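Local coordinates for protein MHC class I antigen (Ctenopharyngodon idella, PDB 5H5Z) that probably presents short peptides to T cells, holding each in a groove between two helices while paired with beta-2-microglobulin, at residues 31-36 against 56-61; 35-40 against 67-72; 227-230 against 234-237. All blocks are in the same frame, centred on the assembly; numbering follows the deposited sequence.

Contact 1 (31-36 against 56-61); sequences QFMYFD and DYWDRQ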
loop_
_atom_site.group_PDB
_atom_site.type_symbol
_atom_site.label_atom_id
_atom_site.label_comp_id
_atom_site.label_asym_id
_atom_site.label_seq_id
_atom_site.Cartn_x
_atom_site.Cartn_y
_atom_site.Cartn_z
ATOM N N GLN A 31 8.095 2.263 2.031
ATOM C CA GLN A 31 9.070 1.205 2.288
ATOM C C GLN A 31 10.501 1.734 2.319
ATOM O O GLN A 31 10.908 2.466 1.421
ATOM C CB GLN A 31 8.976 0.094 1.239
ATOM C CG GLN A 31 10.125 -0.898 1.358
ATOM C CD GLN A 31 10.210 -1.903 0.226
ATOM O OE1 GLN A 31 10.590 -3.057 0.447
ATOM N NE2 GLN A 31 9.890 -1.474 -0.990
ATOM N N PHE A 32 11.259 1.350 3.345
ATOM C CA PHE A 32 12.685 1.684 3.403
ATOM C C PHE A 32 13.584 0.445 3.523
ATOM O O PHE A 32 14.801 0.550 3.386
ATOM C CB PHE A 32 12.970 2.691 4.534
ATOM C CG PHE A 32 13.006 2.073 5.911
ATOM C CD1 PHE A 32 11.830 1.863 6.625
ATOM C CD2 PHE A 32 14.219 1.707 6.497
ATOM C CE1 PHE A 32 11.854 1.289 7.888
ATOM C CE2 PHE A 32 14.255 1.132 7.766
ATOM C CZ PHE A 32 13.070 0.922 8.464
ATOM N N MET A 33 12.980 -0.720 3.766
ATOM C CA MET A 33 13.726 -1.963 3.997
ATOM C C MET A 33 13.015 -3.143 3.345
ATOM O O MET A 33 11.782 -3.182 3.313
ATOM C CB MET A 33 13.875 -2.198 5.506
ATOM C CG MET A 33 14.570 -3.490 5.919
ATOM S SD MET A 33 13.476 -4.923 5.895
ATOM C CE MET A 33 12.358 -4.542 7.221
ATOM N N TYR A 34 13.798 -4.100 2.846
ATOM C CA TYR A 34 13.279 -5.379 2.354
ATOM C C TYR A 34 14.143 -6.549 2.845
ATOM O O TYR A 34 15.360 -6.421 2.938
ATOM C CB TYR A 34 13.238 -5.386 0.827
ATOM C CG TYR A 34 12.740 -6.689 0.248
ATOM C CD1 TYR A 34 11.376 -6.964 0.197
ATOM C CD2 TYR A 34 13.629 -7.654 -0.232
ATOM C CE1 TYR A 34 10.904 -8.151 -0.330
ATOM C CE2 TYR A 34 13.164 -8.849 -0.759
ATOM C CZ TYR A 34 11.800 -9.088 -0.805
ATOM O OH TYR A 34 11.318 -10.259 -1.322
ATOM N N PHE A 35 13.504 -7.681 3.143
ATOM C CA PHE A 35 14.199 -8.941 3.424
ATOM C C PHE A 35 13.361 -10.097 2.907
ATOM O O PHE A 35 12.137 -10.087 3.036
ATOM C CB PHE A 35 14.423 -9.112 4.934
ATOM C CG PHE A 35 15.056 -10.433 5.330
ATOM C CD1 PHE A 35 14.274 -11.573 5.528
ATOM C CD2 PHE A 35 16.428 -10.532 5.536
ATOM C CE1 PHE A 35 14.852 -12.787 5.900
ATOM C CE2 PHE A 35 17.011 -11.736 5.916
ATOM C CZ PHE A 35 16.227 -12.868 6.098
ATOM N N ASP A 36 14.021 -11.092 2.324
ATOM C CA ASP A 36 13.366 -12.376 2.105
ATOM C C ASP A 36 14.289 -13.566 2.341
ATOM O O ASP A 36 15.513 -13.417 2.394
ATOM C CB ASP A 36 12.599 -12.441 0.760
ATOM C CG ASP A 36 13.504 -12.621 -0.452
ATOM O OD1 ASP A 36 14.478 -13.400 -0.395
ATOM O OD2 ASP A 36 13.203 -12.001 -1.496
ATOM N N ASP A 56 27.299 -2.412 9.064
ATOM C CA ASP A 56 27.012 -2.837 10.444
ATOM C C ASP A 56 25.514 -2.911 10.742
ATOM O O ASP A 56 25.033 -3.899 11.308
ATOM C CB ASP A 56 27.700 -1.916 11.462
ATOM C CG ASP A 56 29.110 -2.377 11.819
ATOM O OD1 ASP A 56 29.702 -3.195 11.080
ATOM O OD2 ASP A 56 29.633 -1.911 12.855
ATOM N N TYR A 57 24.790 -1.864 10.356
ATOM C CA TYR A 57 23.338 -1.802 10.521
ATOM C C TYR A 57 22.635 -2.945 9.786
ATOM O O TYR A 57 21.798 -3.648 10.362
ATOM C CB TYR A 57 22.814 -0.444 10.038
ATOM C CG TYR A 57 21.302 -0.325 10.011
ATOM C CD1 TYR A 57 20.596 0.128 11.128
ATOM C CD2 TYR A 57 20.575 -0.650 8.860
ATOM C CE1 TYR A 57 19.210 0.241 11.105
ATOM C CE2 TYR A 57 19.191 -0.547 8.826
ATOM C CZ TYR A 57 18.513 -0.097 9.953
ATOM O OH TYR A 57 17.137 0.015 9.929
ATOM N N TRP A 58 22.991 -3.133 8.520
ATOM C CA TRP A 58 22.339 -4.142 7.687
ATOM C C TRP A 58 22.706 -5.570 8.084
ATOM O O TRP A 58 21.857 -6.456 8.026
ATOM C CB TRP A 58 22.568 -3.854 6.199
ATOM C CG TRP A 58 21.819 -2.623 5.767
ATOM C CD1 TRP A 58 22.352 -1.427 5.367
ATOM C CD2 TRP A 58 20.397 -2.457 5.737
ATOM N NE1 TRP A 58 21.346 -0.535 5.072
ATOM C CE2 TRP A 58 20.137 -1.141 5.289
ATOM C CE3 TRP A 58 19.315 -3.297 6.031
ATOM C CZ2 TRP A 58 18.837 -0.643 5.141
ATOM C CZ3 TRP A 58 18.023 -2.802 5.872
ATOM C CH2 TRP A 58 17.797 -1.486 5.434
ATOM N N ASP A 59 23.941 -5.786 8.538
ATOM C CA ASP A 59 24.326 -7.101 9.055
ATOM C C ASP A 59 23.476 -7.481 10.268
ATOM O O ASP A 59 23.054 -8.635 10.401
ATOM C CB ASP A 59 25.821 -7.154 9.402
ATOM C CG ASP A 59 26.714 -7.044 8.172
ATOM O OD1 ASP A 59 26.221 -7.239 7.040
ATOM O OD2 ASP A 59 27.918 -6.758 8.335
ATOM N N ARG A 60 23.229 -6.503 11.138
ATOM C CA ARG A 60 22.396 -6.703 12.323
ATOM C C ARG A 60 20.940 -6.960 11.953
ATOM O O ARG A 60 20.301 -7.849 12.522
ATOM C CB ARG A 60 22.520 -5.516 13.287
ATOM C CG ARG A 60 23.518 -5.776 14.405
ATOM C CD ARG A 60 24.224 -4.521 14.899
ATOM N NE ARG A 60 25.354 -4.885 15.753
ATOM C CZ ARG A 60 26.562 -5.222 15.298
ATOM N NH1 ARG A 60 26.808 -5.225 13.989
ATOM N NH2 ARG A 60 27.525 -5.559 16.148
ATOM N N GLN A 61 20.430 -6.200 10.985
ATOM C CA GLN A 61 19.056 -6.382 10.519
ATOM C C GLN A 61 18.865 -7.743 9.842
ATOM O O GLN A 61 17.856 -8.417 10.061
ATOM C CB GLN A 61 18.631 -5.240 9.588
ATOM C CG GLN A 61 17.140 -5.215 9.297
ATOM C CD GLN A 61 16.306 -5.151 10.563
ATOM O OE1 GLN A 61 16.093 -4.076 11.131
ATOM N NE2 GLN A 61 15.836 -6.310 11.016
#
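The indole of W58 meets M33 at its edge and carries Y57 on one face. CG of M33 comes to the outer rim of the six-membered ring, 3.5 Å from CZ3 of W58, while CD2 of Y57 stands over the centre of the indole. The F32 ring is met at its edge, where OH of Y57 lies 3.8 Å from CE2 of F32 and the two side chains cross at about a right angle; CB of M33 covers one face of F32 near the rim. M33 suits its place because an unbranched chain can bend: CG sits anti to the backbone N (chi1 177°), beside the indole, and the chain then folds at both later torsions. The strand and helix axes stay 11.1 Å apart, and long side chains, bent M33 and the rings of F32, Y57 and W58, span the gap. The phenol of Y57 is satisfied by a hydrogen bond to the hydroxyl of Y167, whose ring also meets F32. F32 and M33 both face G25 in a classic beta bulge. This is the MHC class I peptide-binding platform, a helix lying across an antiparallel sheet; Q61 hydrogen-bonds the bound peptide's backbone.

Contact 2 (35-40 against 67-72); sequences FDSNSM and GAHQVF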
loop_
_atom_site.group_PDB
_atom_site.type_symbol
_atom_site.label_atom_id
_atom_site.label_comp_id
_atom_site.label_asym_id
_atom_site.label_seq_id
_atom_site.Cartn_x
_atom_site.Cartn_y
_atom_site.Cartn_z
ATOM N N PHE A 35 13.504 -7.681 3.143
ATOM C CA PHE A 35 14.199 -8.941 3.424
ATOM C C PHE A 35 13.361 -10.097 2.907
ATOM O O PHE A 35 12.137 -10.087 3.036
ATOM C CB PHE A 35 14.423 -9.112 4.934
ATOM C CG PHE A 35 15.056 -10.433 5.330
ATOM C CD1 PHE A 35 14.274 -11.573 5.528
ATOM C CD2 PHE A 35 16.428 -10.532 5.536
ATOM C CE1 PHE A 35 14.852 -12.787 5.900
ATOM C CE2 PHE A 35 17.011 -11.736 5.916
ATOM C CZ PHE A 35 16.227 -12.868 6.098
ATOM N N ASP A 36 14.021 -11.092 2.324
ATOM C CA ASP A 36 13.366 -12.376 2.105
ATOM C C ASP A 36 14.289 -13.566 2.341
ATOM O O ASP A 36 15.513 -13.417 2.394
ATOM C CB ASP A 36 12.599 -12.441 0.760
ATOM C CG ASP A 36 13.504 -12.621 -0.452
ATOM O OD1 ASP A 36 14.478 -13.400 -0.395
ATOM O OD2 ASP A 36 13.203 -12.001 -1.496
ATOM N N SER A 37 13.685 -14.743 2.497
ATOM C CA SER A 37 14.423 -15.954 2.847
ATOM C C SER A 37 15.142 -16.615 1.661
ATOM O O SER A 37 15.874 -17.596 1.843
ATOM C CB SER A 37 13.504 -16.953 3.558
ATOM O OG SER A 37 12.342 -17.204 2.790
ATOM N N ASN A 38 14.932 -16.084 0.458
ATOM C CA ASN A 38 15.703 -16.509 -0.710
ATOM C C ASN A 38 17.076 -15.840 -0.757
ATOM O O ASN A 38 18.089 -16.512 -0.925
ATOM C CB ASN A 38 14.937 -16.242 -2.009
ATOM C CG ASN A 38 13.813 -17.237 -2.243
ATOM O OD1 ASN A 38 13.809 -18.336 -1.688
ATOM N ND2 ASN A 38 12.856 -16.857 -3.082
ATOM N N SER A 39 17.104 -14.517 -0.608
ATOM C CA SER A 39 18.371 -13.785 -0.583
ATOM C C SER A 39 19.042 -13.868 0.787
ATOM O O SER A 39 20.265 -13.777 0.884
ATOM C CB SER A 39 18.169 -12.323 -0.990
ATOM O OG SER A 39 17.538 -11.580 0.040
ATOM N N MET A 40 18.230 -14.046 1.833
ATOM C CA MET A 40 18.680 -14.047 3.235
ATOM C C MET A 40 19.431 -12.776 3.622
ATOM O O MET A 40 20.332 -12.809 4.466
ATOM C CB MET A 40 19.528 -15.290 3.559
ATOM C CG MET A 40 18.746 -16.587 3.637
ATOM S SD MET A 40 17.579 -16.654 5.015
ATOM C CE MET A 40 17.184 -18.401 4.987
ATOM N N GLY A 67 16.620 -14.938 11.994
ATOM C CA GLY A 67 15.946 -15.438 13.193
ATOM C C GLY A 67 14.429 -15.439 13.064
ATOM O O GLY A 67 13.773 -16.418 13.425
ATOM N N ALA A 68 13.875 -14.341 12.544
ATOM C CA ALA A 68 12.426 -14.231 12.310
ATOM C C ALA A 68 11.904 -15.303 11.351
ATOM O O ALA A 68 10.847 -15.889 11.588
ATOM C CB ALA A 68 12.066 -12.844 11.806
ATOM N N HIS A 69 12.651 -15.549 10.273
ATOM C CA HIS A 69 12.345 -16.617 9.319
ATOM C C HIS A 69 12.271 -17.989 9.994
ATOM O O HIS A 69 11.304 -18.734 9.796
ATOM C CB HIS A 69 13.371 -16.614 8.180
ATOM C CG HIS A 69 13.409 -17.879 7.378
ATOM N ND1 HIS A 69 12.297 -18.405 6.755
ATOM C CD2 HIS A 69 14.433 -18.713 7.083
ATOM C CE1 HIS A 69 12.634 -19.510 6.115
ATOM N NE2 HIS A 69 13.925 -19.720 6.300
ATOM N N GLN A 70 13.290 -18.307 10.792
ATOM C CA GLN A 70 13.337 -19.568 11.539
ATOM C C GLN A 70 12.096 -19.712 12.437
ATOM O O GLN A 70 11.418 -20.743 12.406
ATOM C CB GLN A 70 14.645 -19.680 12.347
ATOM C CG GLN A 70 15.905 -19.842 11.488
ATOM C CD GLN A 70 17.204 -19.951 12.289
ATOM O OE1 GLN A 70 18.148 -20.626 11.869
ATOM N NE2 GLN A 70 17.260 -19.286 13.441
ATOM N N VAL A 71 11.788 -18.662 13.201
ATOM C CA VAL A 71 10.640 -18.647 14.118
ATOM C C VAL A 71 9.304 -18.741 13.371
ATOM O O VAL A 71 8.380 -19.426 13.824
ATOM C CB VAL A 71 10.657 -17.409 15.044
ATOM C CG1 VAL A 71 9.398 -17.344 15.899
ATOM C CG2 VAL A 71 11.891 -17.421 15.940
ATOM N N PHE A 72 9.211 -18.060 12.230
ATOM C CA PHE A 72 8.017 -18.135 11.383
ATOM C C PHE A 72 7.762 -19.528 10.818
ATOM O O PHE A 72 6.606 -19.967 10.755
ATOM C CB PHE A 72 8.075 -17.101 10.256
ATOM C CG PHE A 72 7.281 -15.860 10.537
ATOM C CD1 PHE A 72 7.411 -15.187 11.752
ATOM C CD2 PHE A 72 6.406 -15.349 9.577
ATOM C CE1 PHE A 72 6.671 -14.042 12.008
ATOM C CE2 PHE A 72 5.669 -14.200 9.827
ATOM C CZ PHE A 72 5.798 -13.552 11.044
#
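H69 reaches from the helix to S37 and M40 in the turn that ends the strand. From CB, its CG is placed anti to the backbone N (chi1 163°), carrying the imidazole out toward the turn. CG lies 3.9 Å from CB of S37, and this same methylene stands 3.7 Å from ND1 of H69, with CE1 under it as well. It is centred over one face of the ring, 9° off the normal, which makes a CH-pi contact. Farther round, CD2 of H69 receives the methyl CE of M40 at 3.5 Å, with NE2 3.8 Å from that methyl. The two side chains cross at about a right angle, and the methyl and sulfur lie oblique to the imidazole, the sulfur in a looser sulfur-aromatic contact. Serine is small enough to bring its CB close over the ring face while OG bonds the backbone N of F21, and the flexible thioether of M40 can bend round to it. D36 braces the turn: OD1 takes a straight bond from N of S39 at 2.9 Å and a weak one from N of N38, and O of D36 takes the backbone N of M40. This is an Asx motif at the end of a strand, packed on the helix of the alpha 1 half of the class I fold, whose A68 and V71 touch the bound peptide.

Contact 3 (227-230 against 234-237); sequences LPNE and FQRM
L227 and Q235 form an antiparallel hydrogen-bonded pair: N of L227 gives to O of Q235 at 2.9 Å, and N of Q235 gives to O of L227 at 2.8 Å. Their side chains share one face of the sheet, with CB of L227 4.0 Å from CG of Q235. On that side NE2 of Q235 donates to OD1 of N229 at 2.9 Å. The bond is nearly straight (168°) and lies on a lone pair in the carbonyl plane, with the amide planes 72° apart. Q235 suits this role by length: CG lies between the backbone N and the carbonyl carbon (chi1 67°), and the extended chain beyond carries NE2 to N229. P228 and F234 are the next, non-hydrogen-bonded pair; proline, lacking an N-H, costs no bond here, and its CA meets CD2 of F234 at 4.0 Å. Farther out, ND2 of N229 bonds OG of S233 and OG1 of T199; with the bond at OD1 these would restrain the amide's rotation. NE2 of Q235 also bonds O of S12 of beta-2-microglobulin, and O of P228 bonds Y11 of that chain. This is a beta hairpin of an immunoglobulin C1-set domain, its end forming part of the beta-2-microglobulin interface.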
loop_
_atom_site.group_PDB
_atom_site.type_symbol
_atom_site.label_atom_id
_atom_site.label_comp_id
_atom_site.label_asym_id
_atom_site.label_seq_id
_atom_site.Cartn_x
_atom_site.Cartn_y
_atom_site.Cartn_z
ATOM N N LEU A 227 -5.462 6.741 -4.769
ATOM C CA LEU A 227 -4.655 5.726 -5.443
ATOM C C LEU A 227 -3.179 6.072 -5.406
ATOM O O LEU A 227 -2.819 7.245 -5.519
ATOM C CB LEU A 227 -5.084 5.568 -6.900
ATOM C CG LEU A 227 -6.490 5.063 -7.219
ATOM C CD1 LEU A 227 -6.765 5.231 -8.705
ATOM C CD2 LEU A 227 -6.673 3.609 -6.798
ATOM N N PRO A 228 -2.315 5.049 -5.266
ATOM C CA PRO A 228 -0.883 5.310 -5.256
ATOM C C PRO A 228 -0.304 5.470 -6.656
ATOM O O PRO A 228 -0.681 4.744 -7.586
ATOM C CB PRO A 228 -0.309 4.052 -4.603
ATOM C CG PRO A 228 -1.261 2.973 -5.000
ATOM C CD PRO A 228 -2.619 3.622 -5.024
ATOM N N ASN A 229 0.608 6.422 -6.806
ATOM C CA ASN A 229 1.455 6.455 -7.987
ATOM C C ASN A 229 2.663 5.537 -7.778
ATOM O O ASN A 229 2.809 4.928 -6.715
ATOM C CB ASN A 229 1.871 7.889 -8.318
ATOM C CG ASN A 229 0.760 8.675 -8.994
ATOM O OD1 ASN A 229 -0.048 8.110 -9.743
ATOM N ND2 ASN A 229 0.709 9.978 -8.736
ATOM N N GLU A 230 3.519 5.443 -8.792
ATOM C CA GLU A 230 4.681 4.556 -8.770
ATOM C C GLU A 230 5.854 5.113 -7.960
ATOM O O GLU A 230 6.778 4.372 -7.620
ATOM C CB GLU A 230 5.131 4.244 -10.206
ATOM C CG GLU A 230 6.063 5.267 -10.860
ATOM C CD GLU A 230 5.390 6.581 -11.253
ATOM O OE1 GLU A 230 6.117 7.510 -11.664
ATOM O OE2 GLU A 230 4.150 6.703 -11.160
ATOM N N PHE A 234 0.653 10.431 -4.787
ATOM C CA PHE A 234 -0.706 9.908 -4.846
ATOM C C PHE A 234 -1.533 10.601 -5.903
ATOM O O PHE A 234 -1.154 11.671 -6.395
ATOM C CB PHE A 234 -1.374 10.071 -3.488
ATOM C CG PHE A 234 -0.784 9.193 -2.437
ATOM C CD1 PHE A 234 0.286 9.634 -1.656
ATOM C CD2 PHE A 234 -1.268 7.906 -2.255
ATOM C CE1 PHE A 234 0.846 8.810 -0.689
ATOM C CE2 PHE A 234 -0.709 7.071 -1.291
ATOM C CZ PHE A 234 0.347 7.524 -0.509
ATOM N N GLN A 235 -2.661 9.984 -6.250
ATOM C CA GLN A 235 -3.626 10.616 -7.145
ATOM C C GLN A 235 -5.047 10.299 -6.700
ATOM O O GLN A 235 -5.272 9.356 -5.936
ATOM C CB GLN A 235 -3.387 10.197 -8.600
ATOM C CG GLN A 235 -3.647 8.732 -8.917
ATOM C CD GLN A 235 -3.739 8.493 -10.409
ATOM O OE1 GLN A 235 -4.832 8.454 -10.970
ATOM N NE2 GLN A 235 -2.591 8.370 -11.066
ATOM N N ARG A 236 -5.992 11.108 -7.168
ATOM C CA ARG A 236 -7.416 10.913 -6.903
ATOM C C ARG A 236 -8.206 11.688 -7.946
ATOM O O ARG A 236 -7.740 12.710 -8.459
ATOM C CB ARG A 236 -7.787 11.399 -5.496
ATOM C CG ARG A 236 -9.088 10.826 -4.967
ATOM C CD ARG A 236 -9.279 11.096 -3.483
ATOM N NE ARG A 236 -10.464 10.400 -2.984
ATOM C CZ ARG A 236 -10.779 10.257 -1.700
ATOM N NH1 ARG A 236 -9.995 10.761 -0.755
ATOM N NH2 ARG A 236 -11.883 9.601 -1.362
ATOM N N MET A 237 -9.399 11.203 -8.262
ATOM C CA MET A 237 -10.259 11.915 -9.193
ATOM C C MET A 237 -11.714 11.927 -8.751
ATOM O O MET A 237 -12.144 11.096 -7.950
ATOM C CB MET A 237 -10.125 11.343 -10.609
ATOM C CG MET A 237 -10.786 9.988 -10.812
ATOM S SD MET A 237 -10.230 9.263 -12.357
ATOM C CE MET A 237 -11.661 8.275 -12.788
#

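In the fold
After strands 3-13 and 21-27, strand 30-36 supplies one side of contact 1, and its end with the following turn one side of contact 2; the segments overlap at F35 and D36. The chain then runs through strand 43-44 and the short helix 47-50 into helix 55-82. Contact 1 closes a loop at 56-61; farther along the helix, 67-72 closes contact 2. The two loops cross rather than nest, contact 1 tying the helix to the sheet of the peptide-binding platform and contact 2 to the turn at the strand's end, their centres about 11 Å apart. Contact 3 follows in series as a short hairpin in the immunoglobulin domain, its centre about 28 Å from that of contact 1.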